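Local coordinates for probable tagatose 6-phosphate kinase (PDB 3TXV), which probably phosphorylates tagatose 6-phosphate in carbohydrate metabolism, and is built around an eight-stranded parallel beta/alpha barrel, at residues I23-S28 with V48-A52. Sequence-based numbering, arbitrary orientation.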
ATOM      1  N   ILE A  23     -12.350   3.319   6.068  1.00 45.01           N
ATOM      2  CA  ILE A  23     -11.244   2.472   6.518  1.00 44.24           C
ATOM      3  C   ILE A  23      -9.951   2.781   5.764  1.00 44.06           C
ATOM      4  O   ILE A  23      -9.974   2.958   4.519  1.00 43.81           O
ATOM      5  CB  ILE A  23     -11.603   0.970   6.508  1.00 43.67           C
ATOM      6  CG1 ILE A  23     -10.511   0.166   7.163  1.00 43.47           C
ATOM      7  CG2 ILE A  23     -11.817   0.445   5.112  1.00 43.83           C
ATOM      8  CD1 ILE A  23     -11.034  -1.043   7.932  1.00 42.12           C
ATOM      9  N   PRO A  24      -8.836   2.938   6.523  1.00 43.54           N
ATOM     10  CA  PRO A  24      -7.503   3.123   5.928  1.00 43.00           C
ATOM     11  C   PRO A  24      -6.967   1.806   5.436  1.00 42.36           C
ATOM     12  O   PRO A  24      -7.151   0.779   6.100  1.00 42.13           O
ATOM     13  CB  PRO A  24      -6.652   3.631   7.094  1.00 42.78           C
ATOM     14  CG  PRO A  24      -7.397   3.332   8.279  1.00 43.03           C
ATOM     15  CD  PRO A  24      -8.837   3.330   7.935  1.00 43.03           C
ATOM     16  N   SER A  25      -6.352   1.831   4.261  1.00 41.50           N
ATOM     17  CA  SER A  25      -5.819   0.614   3.667  1.00 41.27           C
ATOM     18  C   SER A  25      -4.308   0.673   3.649  1.00 41.39           C
ATOM     19  O   SER A  25      -3.718   1.575   3.060  1.00 41.99           O
ATOM     20  CB  SER A  25      -6.361   0.442   2.258  1.00 40.77           C
ATOM     21  OG  SER A  25      -6.170  -0.879   1.828  1.00 40.44           O
ATOM     22  N   ILE A  26      -3.665  -0.274   4.306  1.00 41.66           N
ATOM     23  CA  ILE A  26      -2.219  -0.240   4.380  1.00 41.73           C
ATOM     24  C   ILE A  26      -1.635  -1.253   3.424  1.00 43.06           C
ATOM     25  O   ILE A  26      -1.713  -2.452   3.709  1.00 43.19           O
ATOM     26  CB  ILE A  26      -1.727  -0.596   5.776  1.00 41.35           C
ATOM     27  CG1 ILE A  26      -2.612   0.044   6.889  1.00 40.13           C
ATOM     28  CG2 ILE A  26      -0.268  -0.305   5.874  1.00 39.77           C
ATOM     29  CD1 ILE A  26      -2.809   1.570   6.820  1.00 37.56           C
ATOM     30  N   CYS A  27      -1.078  -0.792   2.295  1.00 44.10           N
ATOM     31  CA  CYS A  27      -0.306  -1.679   1.420  1.00 46.03           C
ATOM     32  C   CYS A  27       1.145  -1.367   1.548  1.00 45.39           C
ATOM     33  O   CYS A  27       1.746  -0.737   0.664  1.00 46.00           O
ATOM     34  CB  CYS A  27      -0.658  -1.547  -0.054  1.00 46.34           C
ATOM     35  SG  CYS A  27      -2.196  -0.801  -0.281  1.00 55.70           S
ATOM     36  N   SER A  28       1.712  -1.796   2.653  1.00 44.64           N
ATOM     37  CA  SER A  28       3.135  -1.874   2.728  1.00 43.99           C
ATOM     38  C   SER A  28       3.486  -3.303   3.123  1.00 43.16           C
ATOM     39  O   SER A  28       2.687  -4.023   3.722  1.00 42.47           O
ATOM     40  CB  SER A  28       3.696  -0.826   3.691  1.00 44.16           C
ATOM     41  OG  SER A  28       4.772  -0.124   3.072  1.00 45.60           O
ATOM     42  N   VAL A  48      -7.493  -3.369  11.630  1.00 42.93           N
ATOM     43  CA  VAL A  48      -6.482  -2.922  10.695  1.00 41.23           C
ATOM     44  C   VAL A  48      -6.563  -3.669   9.364  1.00 40.77           C
ATOM     45  O   VAL A  48      -6.495  -4.920   9.312  1.00 40.40           O
ATOM     46  CB  VAL A  48      -5.073  -3.056  11.297  1.00 41.21           C
ATOM     47  CG1 VAL A  48      -4.699  -4.499  11.517  1.00 40.71           C
ATOM     48  CG2 VAL A  48      -4.040  -2.363  10.438  1.00 41.08           C
ATOM     49  N   LEU A  49      -6.705  -2.899   8.287  1.00 39.42           N
ATOM     50  CA  LEU A  49      -6.745  -3.476   6.952  1.00 38.35           C
ATOM     51  C   LEU A  49      -5.333  -3.564   6.365  1.00 38.35           C
ATOM     52  O   LEU A  49      -4.690  -2.541   6.090  1.00 38.31           O
ATOM     53  CB  LEU A  49      -7.660  -2.633   6.075  1.00 37.69           C
ATOM     54  CG  LEU A  49      -7.857  -3.014   4.628  1.00 36.56           C
ATOM     55  CD1 LEU A  49      -8.236  -4.467   4.487  1.00 35.96           C
ATOM     56  CD2 LEU A  49      -8.949  -2.148   4.093  1.00 36.72           C
ATOM     57  N   ILE A  50      -4.829  -4.776   6.187  1.00 38.02           N
ATOM     58  CA  ILE A  50      -3.551  -4.914   5.497  1.00 38.30           C
ATOM     59  C   ILE A  50      -3.659  -5.638   4.141  1.00 38.92           C
ATOM     60  O   ILE A  50      -4.224  -6.740   4.042  1.00 38.42           O
ATOM     61  CB  ILE A  50      -2.500  -5.549   6.370  1.00 37.67           C
ATOM     62  CG1 ILE A  50      -2.297  -4.687   7.584  1.00 38.44           C
ATOM     63  CG2 ILE A  50      -1.186  -5.628   5.624  1.00 37.06           C
ATOM     64  CD1 ILE A  50      -1.808  -5.478   8.766  1.00 43.74           C
ATOM     65  N   GLU A  51      -3.090  -5.006   3.111  1.00 39.29           N
ATOM     66  CA  GLU A  51      -3.266  -5.442   1.725  1.00 39.59           C
ATOM     67  C   GLU A  51      -1.945  -5.871   1.081  1.00 39.52           C
ATOM     68  O   GLU A  51      -0.904  -5.347   1.406  1.00 39.75           O
ATOM     69  CB  GLU A  51      -3.915  -4.320   0.902  1.00 39.73           C
ATOM     70  CG  GLU A  51      -5.218  -3.795   1.472  1.00 40.21           C
ATOM     71  CD  GLU A  51      -6.301  -3.713   0.414  1.00 42.90           C
ATOM     72  OE1 GLU A  51      -6.277  -4.571  -0.510  1.00 43.20           O
ATOM     73  OE2 GLU A  51      -7.174  -2.800   0.496  1.00 42.36           O
ATOM     74  N   ALA A  52      -2.005  -6.838   0.179  1.00 39.93           N
ATOM     75  CA  ALA A  52      -0.875  -7.222  -0.652  1.00 40.75           C
ATOM     76  C   ALA A  52      -1.325  -7.187  -2.128  1.00 41.21           C
ATOM     77  O   ALA A  52      -2.520  -7.284  -2.378  1.00 41.63           O
ATOM     78  CB  ALA A  52      -0.417  -8.589  -0.252  1.00 40.48           C
TER
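The carboxylate of Glu51 receives the hydroxyl of Ser25 on the anti side of OE2, 24° out of its plane, with Ser25 OG 2.5 Å from Glu51 OE2. The pair lies inside a TIM-type (beta/alpha)8 barrel, where strands 23-26 and 48-53 are the first two neighbours, joined by helix 31-43 in a beta-alpha-beta crossover. Lys127 forms a salt bridge with the same OE2, so a serine hydroxyl and an ammonium group share one oxygen. A chi1 of -163° sets Ser25 OG beside its own carbonyl carbon, on the face where it meets the Glu51 carboxylate, while the Glu51 chain, bent at chi2, reaches across to that hydroxyl. The main chains meet in parallel register, Ile26 beside Ile50. Ile26 bonds to the two neighbours of Ile50: Ile26 N donates to Leu49 O at 3.1 Å, and Glu51 N to Ile26 O at 3.0 Å, nearly straight at 170°. On the face of Ile26 and Ile50, helix 31-43 packs over both side chains, and Leu419 of helix 407-424 also meets Ile26. On the opposite face, with Ser25, Leu49 turns into the barrel interior, and the side chain of Ile23, at the start of strand 23-26, crosses that of Leu49 at about a right angle. There the methyl Ile23 CG2 rests 4.0 Å from Leu49 CD2.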